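Local coordinates for protein putative rhamnosidase (Streptomyces avermitilis, PDB 3W5N) that hydrolyses terminal non-reducing alpha-L-rhamnose residues from rhamnosides, including citrus flavonoids and the arabinogalactan-protein gum arabic, at residues R543-T548 against D635-W640; V591-A596 against G619-F624; D630-D635 against S913-A918. All coordinates share one frame; numbering follows the deposited sequence.

Following the chain from the N terminus, 543-548 comes first, in the loop that leads into strand 548-552. Contact 1 closes a loop from there to 635-640, joining the concanavalin-like part of the chain to the six-hairpin glycosidase part. Contact 2 is nested inside that loop. It brings the end of strand 587-594 back against the end of helix 607-622. Contact 3 opens at 630-635, shares Asp635 with contact 1 and crosses it along the chain. It closes far downstream at 913-918, after a long run of helices. Contacts 1 and 3 meet the same rhamnose, whereas contact 2 meets another. Asn623 ND2 links contact 2 to Asn915 O of contact 3.

Contact 1: R543-T548 against D635-W640; sequences RSAAAT and DERLGW. With RAM (alpha-L-rhamnopyranose), chain C.
Arg543 and Ser544 hold Asp635 in a buried polar contact between two loops, one from the concanavalin-like part and one from the glycosidase part. Both Asp635 oxygens are used. Arg543 approaches side-on in a salt bridge, with NE and NH2 both on OD1. Arg543 NE lies 2.7 Å from Asp635 OD1, on its syn lone pair. NH2 meets the same oxygen from above the carboxylate plane. The guanidinium and carboxylate planes of this pair are 59° apart. The other oxygen, OD2, takes the hydroxyl of Ser544 on its anti side, with Ser544 OG at 2.5 Å from Asp635 OD2. Ser544 N adds a second bond, well out of the carboxylate plane.

The Arg543 chain bends at chi3 (-54°), which helps bring NH2 to Glu636 OE1 in a weak bond of 3.2 Å. Arg634 NE also salt-bridges that oxygen. A water joins Arg543 NH1, Glu636 OE1 and rhamnose O1. Glu636, the inferred proton donor, accepts from rhamnose O1 at OE2, 3.1 Å away. Trp640 NE1 hydrogen-bonds Glu636 OE2, and one face of its ring covers the sugar. Thus Arg543 is second-shell to the catalytic site. Strand 548-552 follows the first loop, and Trp640 is the N-cap of helix 641-654.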
loop_
_atom_site.group_PDB
_atom_site.type_symbol
_atom_site.label_atom_id
_atom_site.label_comp_id
_atom_site.label_asym_id
_atom_site.label_seq_id
_atom_site.Cartn_x
_atom_site.Cartn_y
_atom_site.Cartn_z
ATOM N N ARG A 543 8.815 0.328 -15.581
ATOM C CA ARG A 543 9.734 -0.799 -15.703
ATOM C C ARG A 543 8.953 -2.047 -16.134
ATOM O O ARG A 543 8.250 -1.989 -17.128
ATOM C CB ARG A 543 10.566 -0.971 -14.413
ATOM C CG ARG A 543 11.217 0.356 -14.004
ATOM C CD ARG A 543 12.279 0.209 -12.917
ATOM N NE ARG A 543 11.778 -0.485 -11.734
ATOM C CZ ARG A 543 12.271 -0.354 -10.505
ATOM N NH1 ARG A 543 13.272 0.489 -10.259
ATOM N NH2 ARG A 543 11.734 -1.045 -9.505
ATOM N N SER A 544 9.023 -3.148 -15.397
ATOM C CA SER A 544 8.354 -4.371 -15.852
ATOM C C SER A 544 6.847 -4.454 -15.570
ATOM O O SER A 544 6.185 -5.395 -16.031
ATOM C CB SER A 544 9.044 -5.607 -15.283
ATOM O OG SER A 544 8.731 -5.760 -13.912
ATOM N N ALA A 545 6.297 -3.496 -14.831
ATOM C CA ALA A 545 4.840 -3.491 -14.576
ATOM C C ALA A 545 4.044 -2.968 -15.786
ATOM O O ALA A 545 4.092 -1.777 -16.099
ATOM C CB ALA A 545 4.522 -2.688 -13.318
ATOM N N ALA A 546 3.315 -3.861 -16.462
ATOM C CA ALA A 546 2.540 -3.485 -17.643
ATOM C C ALA A 546 1.403 -2.519 -17.317
ATOM O O ALA A 546 1.084 -1.638 -18.131
ATOM C CB ALA A 546 1.996 -4.724 -18.359
ATOM N N ALA A 547 0.805 -2.682 -16.129
ATOM C CA ALA A 547 -0.368 -1.887 -15.686
ATOM C C ALA A 547 -1.369 -1.697 -16.831
ATOM O O ALA A 547 -1.778 -0.581 -17.145
ATOM C CB ALA A 547 0.067 -0.542 -15.091
ATOM N N THR A 548 -1.732 -2.805 -17.456
ATOM C CA THR A 548 -2.604 -2.806 -18.625
ATOM C C THR A 548 -3.806 -3.688 -18.343
ATOM O O THR A 548 -3.652 -4.867 -17.969
ATOM C CB THR A 548 -1.858 -3.326 -19.874
ATOM O OG1 THR A 548 -0.773 -2.443 -20.185
ATOM C CG2 THR A 548 -2.803 -3.403 -21.064
ATOM N N ASP A 635 6.973 -1.535 -10.859
ATOM C CA ASP A 635 7.148 -2.902 -10.333
ATOM C C ASP A 635 7.893 -2.943 -8.998
ATOM O O ASP A 635 8.971 -3.550 -8.879
ATOM C CB ASP A 635 7.858 -3.789 -11.356
ATOM C CG ASP A 635 9.220 -3.239 -11.775
ATOM O OD1 ASP A 635 9.628 -2.140 -11.291
ATOM O OD2 ASP A 635 9.883 -3.924 -12.601
ATOM N N GLU A 636 7.324 -2.280 -7.991
ATOM C CA GLU A 636 7.941 -2.240 -6.674
ATOM C C GLU A 636 6.810 -2.323 -5.644
ATOM O O GLU A 636 6.324 -3.409 -5.384
ATOM C CB GLU A 636 8.831 -0.998 -6.520
ATOM C CG GLU A 636 9.788 -1.095 -5.341
ATOM C CD GLU A 636 11.083 -0.311 -5.528
ATOM O OE1 GLU A 636 11.291 0.318 -6.596
ATOM O OE2 GLU A 636 11.918 -0.368 -4.599
ATOM N N ARG A 637 6.350 -1.187 -5.122
ATOM C CA ARG A 637 5.173 -1.167 -4.239
ATOM C C ARG A 637 5.429 -2.012 -2.998
ATOM O O ARG A 637 4.590 -2.845 -2.613
ATOM C CB ARG A 637 3.931 -1.687 -4.966
ATOM C CG ARG A 637 3.866 -1.237 -6.423
ATOM C CD ARG A 637 2.465 -1.419 -6.966
ATOM N NE ARG A 637 2.459 -1.287 -8.421
ATOM C CZ ARG A 637 1.412 -1.594 -9.174
ATOM N NH1 ARG A 637 0.305 -2.064 -8.609
ATOM N NH2 ARG A 637 1.484 -1.435 -10.490
ATOM N N LEU A 638 6.589 -1.785 -2.386
ATOM C CA LEU A 638 7.006 -2.539 -1.217
ATOM C C LEU A 638 6.903 -1.692 0.048
ATOM O O LEU A 638 6.899 -0.474 -0.027
ATOM C CB LEU A 638 8.442 -3.041 -1.417
ATOM C CG LEU A 638 8.698 -3.814 -2.721
ATOM C CD1 LEU A 638 10.187 -4.094 -2.819
ATOM C CD2 LEU A 638 7.923 -5.117 -2.771
ATOM N N GLY A 639 6.832 -2.347 1.208
ATOM C CA GLY A 639 6.736 -1.626 2.490
ATOM C C GLY A 639 8.094 -1.109 2.969
ATOM O O GLY A 639 8.674 -1.635 3.938
ATOM N N TRP A 640 8.602 -0.090 2.278
ATOM C CA TRP A 640 9.945 0.441 2.521
ATOM C C TRP A 640 10.027 1.163 3.854
ATOM O O TRP A 640 9.282 2.100 4.106
ATOM C CB TRP A 640 10.369 1.378 1.389
ATOM C CG TRP A 640 10.957 0.643 0.239
ATOM C CD1 TRP A 640 10.320 0.263 -0.910
ATOM C CD2 TRP A 640 12.314 0.205 0.110
ATOM N NE1 TRP A 640 11.200 -0.371 -1.753
ATOM C CE2 TRP A 640 12.426 -0.439 -1.146
ATOM C CE3 TRP A 640 13.447 0.291 0.934
ATOM C CZ2 TRP A 640 13.635 -0.996 -1.598
ATOM C CZ3 TRP A 640 14.636 -0.263 0.497
ATOM C CH2 TRP A 640 14.727 -0.894 -0.762
HETATM C C1 RAM C . 13.878 2.856 -3.808
HETATM C C2 RAM C . 12.535 2.711 -3.069
HETATM C C3 RAM C . 12.486 3.565 -1.781
HETATM C C4 RAM C . 13.843 3.824 -1.102
HETATM C C5 RAM C . 14.798 2.744 -1.522
HETATM C C6 RAM C . 16.127 2.974 -0.792
HETATM O O1 RAM C . 14.097 1.765 -4.709
HETATM O O2 RAM C . 11.465 3.004 -4.006
HETATM O O3 RAM C . 12.010 4.874 -2.059
HETATM O O4 RAM C . 13.763 3.832 0.341
HETATM O O5 RAM C . 14.995 2.856 -2.930
HETATM O O HOH W 1 13.964 0.802 -7.352
#

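Contact 2: V591-A596 against G619-F624; sequences VMHTSA and GQRGNF. With RAM (alpha-L-rhamnopyranose), chain E.
Val591 begins the contact on strand 587-594, its CG1 resting 4.4 Å from Arg621 CD. At Met592 the side chain turns from the helix end, and the carbonyl faces it. A water gives one bond to Met592 O and a weaker one to Arg621 O. His593 does most of the packing. Its CG sits between the backbone N and the carbonyl carbon (chi1 52°), and one ring face lies against the Arg621 chain. Arg621 CB is 4.0 Å from the ring centroid, a CH-pi contact. Both ring nitrogens have partners, which helps set the ring's rotation. His593 ND1 gives a bond of 2.9 Å to the carbonyl oxygen Thr594 O, and NE2 shares a water with Arg621 NH1.

Here strand 587-594 of the concanavalin-like part meets the C-terminal end of helix 607-622 of the six-hairpin glycosidase part. Past the imidazole, Arg621 bends at chi3 (87°) and carries its guanidinium to a rhamnose also bound by Lys484. Arg621 NH2 is 2.8 Å from the ring oxygen O5 of that sugar, and NH1 binds its O2.

Thr594 makes the direct backbone link. Thr594 N bonds Phe624 O at 2.9 Å, with an N-H...O angle of 170°. Thr594 CG2 lies at the edge of the Phe624 ring, 4.0 Å from Phe624 CB, while Thr594 OG1 bonds Gly478 O. Phe624 also stacks on Phe660 of helix 658-671.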
loop_
_atom_site.group_PDB
_atom_site.type_symbol
_atom_site.label_atom_id
_atom_site.label_comp_id
_atom_site.label_asym_id
_atom_site.label_seq_id
_atom_site.Cartn_x
_atom_site.Cartn_y
_atom_site.Cartn_z
ATOM N N VAL A 591 -10.652 5.748 -6.926
ATOM C CA VAL A 591 -9.538 5.949 -6.001
ATOM C C VAL A 591 -9.715 4.986 -4.814
ATOM O O VAL A 591 -10.736 5.022 -4.142
ATOM C CB VAL A 591 -9.506 7.384 -5.456
ATOM C CG1 VAL A 591 -8.376 7.547 -4.440
ATOM C CG2 VAL A 591 -9.337 8.400 -6.595
ATOM N N MET A 592 -8.703 4.162 -4.575
ATOM C CA MET A 592 -8.757 3.126 -3.546
ATOM C C MET A 592 -7.629 3.274 -2.568
ATOM O O MET A 592 -6.477 3.421 -2.982
ATOM C CB MET A 592 -8.605 1.742 -4.188
ATOM C CG MET A 592 -9.729 1.386 -5.134
ATOM S SD MET A 592 -9.432 -0.218 -5.921
ATOM C CE MET A 592 -10.828 -0.256 -7.046
ATOM N N HIS A 593 -7.951 3.155 -1.273
ATOM C CA HIS A 593 -6.940 3.152 -0.208
ATOM C C HIS A 593 -7.541 2.649 1.106
ATOM O O HIS A 593 -8.730 2.378 1.175
ATOM C CB HIS A 593 -6.282 4.545 -0.023
ATOM C CG HIS A 593 -7.259 5.668 0.142
ATOM N ND1 HIS A 593 -7.975 5.872 1.305
ATOM C CD2 HIS A 593 -7.625 6.666 -0.706
ATOM C CE1 HIS A 593 -8.759 6.931 1.154
ATOM N NE2 HIS A 593 -8.555 7.434 -0.051
ATOM N N THR A 594 -6.713 2.513 2.139
ATOM C CA THR A 594 -7.235 2.146 3.470
ATOM C C THR A 594 -8.437 3.012 3.893
ATOM O O THR A 594 -8.442 4.225 3.688
ATOM C CB THR A 594 -6.113 2.157 4.533
ATOM O OG1 THR A 594 -6.604 1.584 5.759
ATOM C CG2 THR A 594 -5.600 3.581 4.766
ATOM N N SER A 595 -9.461 2.377 4.476
ATOM C CA SER A 595 -10.666 3.093 4.883
ATOM C C SER A 595 -10.376 3.776 6.203
ATOM O O SER A 595 -10.663 3.238 7.269
ATOM C CB SER A 595 -11.880 2.152 4.972
ATOM O OG SER A 595 -11.512 0.886 5.554
ATOM N N ALA A 596 -9.732 4.938 6.113
ATOM C CA ALA A 596 -9.469 5.780 7.281
ATOM C C ALA A 596 -9.768 7.233 6.937
ATOM O O ALA A 596 -9.541 7.651 5.798
ATOM C CB ALA A 596 -8.032 5.606 7.746
ATOM N N GLY A 619 -0.252 11.890 -2.207
ATOM C CA GLY A 619 0.888 10.982 -2.118
ATOM C C GLY A 619 0.698 9.989 -0.983
ATOM O O GLY A 619 1.010 8.806 -1.114
ATOM N N GLN A 620 0.133 10.467 0.127
ATOM C CA GLN A 620 -0.131 9.572 1.243
ATOM C C GLN A 620 -1.196 8.536 0.868
ATOM O O GLN A 620 -0.971 7.328 1.009
ATOM C CB GLN A 620 -0.624 10.343 2.457
ATOM C CG GLN A 620 -0.937 9.428 3.653
ATOM C CD GLN A 620 -1.345 10.205 4.899
ATOM O OE1 GLN A 620 -1.483 9.646 6.010
ATOM N NE2 GLN A 620 -1.600 11.471 4.714
ATOM N N ARG A 621 -2.352 8.997 0.414
ATOM C CA ARG A 621 -3.450 8.059 0.189
ATOM C C ARG A 621 -3.096 7.092 -0.914
ATOM O O ARG A 621 -3.471 5.915 -0.865
ATOM C CB ARG A 621 -4.770 8.778 -0.092
ATOM C CG ARG A 621 -4.904 9.346 -1.502
ATOM C CD ARG A 621 -6.198 10.123 -1.576
ATOM N NE ARG A 621 -5.977 11.501 -1.126
ATOM C CZ ARG A 621 -6.917 12.439 -1.042
ATOM N NH1 ARG A 621 -8.181 12.145 -1.325
ATOM N NH2 ARG A 621 -6.592 13.674 -0.637
ATOM N N GLY A 622 -2.342 7.568 -1.898
ATOM C CA GLY A 622 -1.934 6.694 -3.004
ATOM C C GLY A 622 -1.038 5.534 -2.562
ATOM O O GLY A 622 -0.943 4.498 -3.242
ATOM N N ASN A 623 -0.335 5.722 -1.446
ATOM C CA ASN A 623 0.603 4.722 -0.962
ATOM C C ASN A 623 0.165 4.035 0.341
ATOM O O ASN A 623 0.969 3.392 1.002
ATOM C CB ASN A 623 1.999 5.344 -0.793
ATOM C CG ASN A 623 2.691 5.544 -2.119
ATOM O OD1 ASN A 623 3.148 4.585 -2.730
ATOM N ND2 ASN A 623 2.736 6.799 -2.595
ATOM N N PHE A 624 -1.106 4.185 0.690
ATOM C CA PHE A 624 -1.656 3.572 1.905
ATOM C C PHE A 624 -2.698 2.514 1.491
ATOM O O PHE A 624 -3.872 2.611 1.835
ATOM C CB PHE A 624 -2.280 4.661 2.788
ATOM C CG PHE A 624 -1.375 5.199 3.877
ATOM C CD1 PHE A 624 0.014 5.337 3.692
ATOM C CD2 PHE A 624 -1.929 5.611 5.093
ATOM C CE1 PHE A 624 0.821 5.852 4.708
ATOM C CE2 PHE A 624 -1.128 6.136 6.100
ATOM C CZ PHE A 624 0.245 6.260 5.913
HETATM C C1 RAM E . -9.611 14.551 1.212
HETATM C C2 RAM E . -10.982 14.178 0.656
HETATM C C3 RAM E . -11.653 15.411 0.065
HETATM C C4 RAM E . -10.733 16.044 -0.997
HETATM C C5 RAM E . -9.349 16.353 -0.410
HETATM C C6 RAM E . -8.333 16.846 -1.442
HETATM O O1 RAM E . -9.791 15.416 2.338
HETATM O O2 RAM E . -10.823 13.196 -0.379
HETATM O O3 RAM E . -12.898 14.978 -0.495
HETATM O O4 RAM E . -11.323 17.240 -1.516
HETATM O O5 RAM E . -8.800 15.177 0.208
HETATM O O HOH W 2 -5.326 5.998 -3.237
HETATM O O HOH W 3 -9.619 9.847 -1.369
#

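Contact 3: D630-D635 against S913-A918; sequences DTPARD and SFNHYA. With RAM (alpha-L-rhamnopyranose), chain C.
Thr631 and His916 bring two irregular loops together, their CA atoms 5.3 Å apart, with no direct hydrogen bond between the loops. Asp630 O sits over the centre of one face of the His916 ring and takes a CA-H...O contact from His916 CA. A water donates to that oxygen and accepts from Tyr917 N.

At the ring edge, Ser913 OG and His916 ND1 share a hydrogen bond of 2.7 Å. This bond helps hold the imidazole with NE2 toward the sugar. His916 NE2 lies 3.0 Å from rhamnose O3 and 3.1 Å from rhamnose O2. Asp630 OD2 is modelled doubtfully close to rhamnose O2, and Arg634 NH2 gives that hydroxyl a weak bond. A leucine in place of His916 would probably leave O3 and O2 of the sugar without their shared donor and Ser913 OG without its ring partner.

Thr631 CB touches His916 CE1 at 3.6 Å, while Thr631 CG2 lies over one face of the Arg634 guanidinium. Pro632 CG packs 3.6 Å from Asn915 ND2, the two side chains crossing at about a right angle. Arg634 also bridges the two inferred catalytic acids, Glu636 and Glu895. These loops line part of the rhamnose pocket in the (alpha/alpha)6 barrel of family 78.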
loop_
_atom_site.group_PDB
_atom_site.type_symbol
_atom_site.label_atom_id
_atom_site.label_comp_id
_atom_site.label_asym_id
_atom_site.label_seq_id
_atom_site.Cartn_x
_atom_site.Cartn_y
_atom_site.Cartn_z
ATOM N N ASP A 630 6.427 2.549 -1.094
ATOM C CA ASP A 630 7.291 3.561 -1.688
ATOM C C ASP A 630 6.637 4.205 -2.912
ATOM O O ASP A 630 6.629 5.421 -3.042
ATOM C CB ASP A 630 8.644 2.961 -2.062
ATOM C CG ASP A 630 8.546 1.812 -3.088
ATOM O OD1 ASP A 630 7.639 0.965 -3.063
ATOM O OD2 ASP A 630 9.427 1.757 -3.939
ATOM N N THR A 631 6.079 3.382 -3.793
ATOM C CA THR A 631 5.416 3.859 -5.008
ATOM C C THR A 631 4.276 2.909 -5.343
ATOM O O THR A 631 4.378 1.725 -5.067
ATOM C CB THR A 631 6.393 3.944 -6.205
ATOM O OG1 THR A 631 5.642 4.012 -7.417
ATOM C CG2 THR A 631 7.265 2.713 -6.280
ATOM N N PRO A 632 3.169 3.426 -5.895
ATOM C CA PRO A 632 2.034 2.547 -6.189
ATOM C C PRO A 632 1.990 2.114 -7.650
ATOM O O PRO A 632 1.091 1.366 -8.055
ATOM C CB PRO A 632 0.838 3.446 -5.876
ATOM C CG PRO A 632 1.320 4.809 -6.279
ATOM C CD PRO A 632 2.802 4.852 -6.004
ATOM N N ALA A 633 2.974 2.545 -8.425
ATOM C CA ALA A 633 2.850 2.496 -9.883
ATOM C C ALA A 633 3.786 1.509 -10.562
ATOM O O ALA A 633 3.352 0.705 -11.388
ATOM C CB ALA A 633 3.045 3.891 -10.470
ATOM N N ARG A 634 5.082 1.599 -10.284
ATOM C CA ARG A 634 6.016 0.708 -10.976
ATOM C C ARG A 634 6.059 -0.696 -10.369
ATOM O O ARG A 634 5.275 -1.015 -9.457
ATOM C CB ARG A 634 7.413 1.352 -11.033
ATOM C CG ARG A 634 8.108 1.417 -9.685
ATOM C CD ARG A 634 9.562 1.842 -9.859
ATOM N NE ARG A 634 10.226 2.101 -8.577
ATOM C CZ ARG A 634 10.787 3.264 -8.243
ATOM N NH1 ARG A 634 10.744 4.310 -9.081
ATOM N NH2 ARG A 634 11.375 3.400 -7.068
ATOM N N ASP A 635 6.973 -1.535 -10.859
ATOM C CA ASP A 635 7.148 -2.902 -10.333
ATOM C C ASP A 635 7.893 -2.943 -8.998
ATOM O O ASP A 635 8.971 -3.550 -8.879
ATOM C CB ASP A 635 7.858 -3.789 -11.356
ATOM C CG ASP A 635 9.220 -3.239 -11.775
ATOM O OD1 ASP A 635 9.628 -2.140 -11.291
ATOM O OD2 ASP A 635 9.883 -3.924 -12.601
ATOM N N SER A 913 9.899 7.569 -9.974
ATOM C CA SER A 913 8.486 7.577 -9.640
ATOM C C SER A 913 7.962 9.000 -9.459
ATOM O O SER A 913 8.679 9.888 -8.974
ATOM C CB SER A 913 8.293 6.726 -8.358
ATOM O OG SER A 913 7.324 7.286 -7.486
ATOM N N PHE A 914 6.720 9.227 -9.864
ATOM C CA PHE A 914 6.059 10.505 -9.648
ATOM C C PHE A 914 5.056 10.460 -8.493
ATOM O O PHE A 914 4.175 11.307 -8.402
ATOM C CB PHE A 914 5.386 10.981 -10.937
ATOM C CG PHE A 914 6.361 11.221 -12.054
ATOM C CD1 PHE A 914 6.761 10.178 -12.887
ATOM C CD2 PHE A 914 6.924 12.479 -12.233
ATOM C CE1 PHE A 914 7.675 10.402 -13.913
ATOM C CE2 PHE A 914 7.854 12.702 -13.242
ATOM C CZ PHE A 914 8.220 11.669 -14.078
ATOM N N ASN A 915 5.217 9.492 -7.594
ATOM C CA ASN A 915 4.277 9.336 -6.469
ATOM C C ASN A 915 4.944 8.606 -5.280
ATOM O O ASN A 915 4.556 7.506 -4.929
ATOM C CB ASN A 915 2.991 8.630 -6.952
ATOM C CG ASN A 915 1.799 8.852 -6.027
ATOM O OD1 ASN A 915 1.913 9.475 -4.971
ATOM N ND2 ASN A 915 0.633 8.353 -6.443
ATOM N N HIS A 916 5.950 9.252 -4.686
ATOM C CA HIS A 916 6.640 8.812 -3.459
ATOM C C HIS A 916 6.281 9.842 -2.388
ATOM O O HIS A 916 6.356 11.068 -2.664
ATOM C CB HIS A 916 8.156 8.886 -3.653
ATOM C CG HIS A 916 8.816 7.580 -3.996
ATOM N ND1 HIS A 916 8.620 6.935 -5.201
ATOM C CD2 HIS A 916 9.728 6.844 -3.319
ATOM C CE1 HIS A 916 9.353 5.834 -5.234
ATOM N NE2 HIS A 916 10.033 5.752 -4.101
ATOM N N TYR A 917 5.903 9.413 -1.179
ATOM C CA TYR A 917 5.529 10.421 -0.166
ATOM C C TYR A 917 6.676 11.081 0.619
ATOM O O TYR A 917 6.444 12.078 1.322
ATOM C CB TYR A 917 4.436 9.933 0.818
ATOM C CG TYR A 917 4.651 8.574 1.442
ATOM C CD1 TYR A 917 5.873 8.215 2.044
ATOM C CD2 TYR A 917 3.611 7.645 1.457
ATOM C CE1 TYR A 917 6.044 6.954 2.623
ATOM C CE2 TYR A 917 3.771 6.387 2.037
ATOM C CZ TYR A 917 4.987 6.042 2.603
ATOM O OH TYR A 917 5.126 4.789 3.159
ATOM N N ALA A 918 7.896 10.567 0.464
ATOM C CA ALA A 918 9.045 11.008 1.283
ATOM C C ALA A 918 9.228 12.532 1.397
ATOM O O ALA A 918 9.370 13.063 2.515
ATOM C CB ALA A 918 10.333 10.332 0.819
HETATM C C1 RAM C . 13.878 2.856 -3.808
HETATM C C2 RAM C . 12.535 2.711 -3.069
HETATM C C3 RAM C . 12.486 3.565 -1.781
HETATM C C4 RAM C . 13.843 3.824 -1.102
HETATM C C5 RAM C . 14.798 2.744 -1.522
HETATM C C6 RAM C . 16.127 2.974 -0.792
HETATM O O1 RAM C . 14.097 1.765 -4.709
HETATM O O2 RAM C . 11.465 3.004 -4.006
HETATM O O3 RAM C . 12.010 4.874 -2.059
HETATM O O4 RAM C . 13.763 3.832 0.341
HETATM O O5 RAM C . 14.995 2.856 -2.930
HETATM O O HOH W 4 6.031 6.595 -0.801
HETATM O O HOH W 5 4.893 6.224 -8.540
#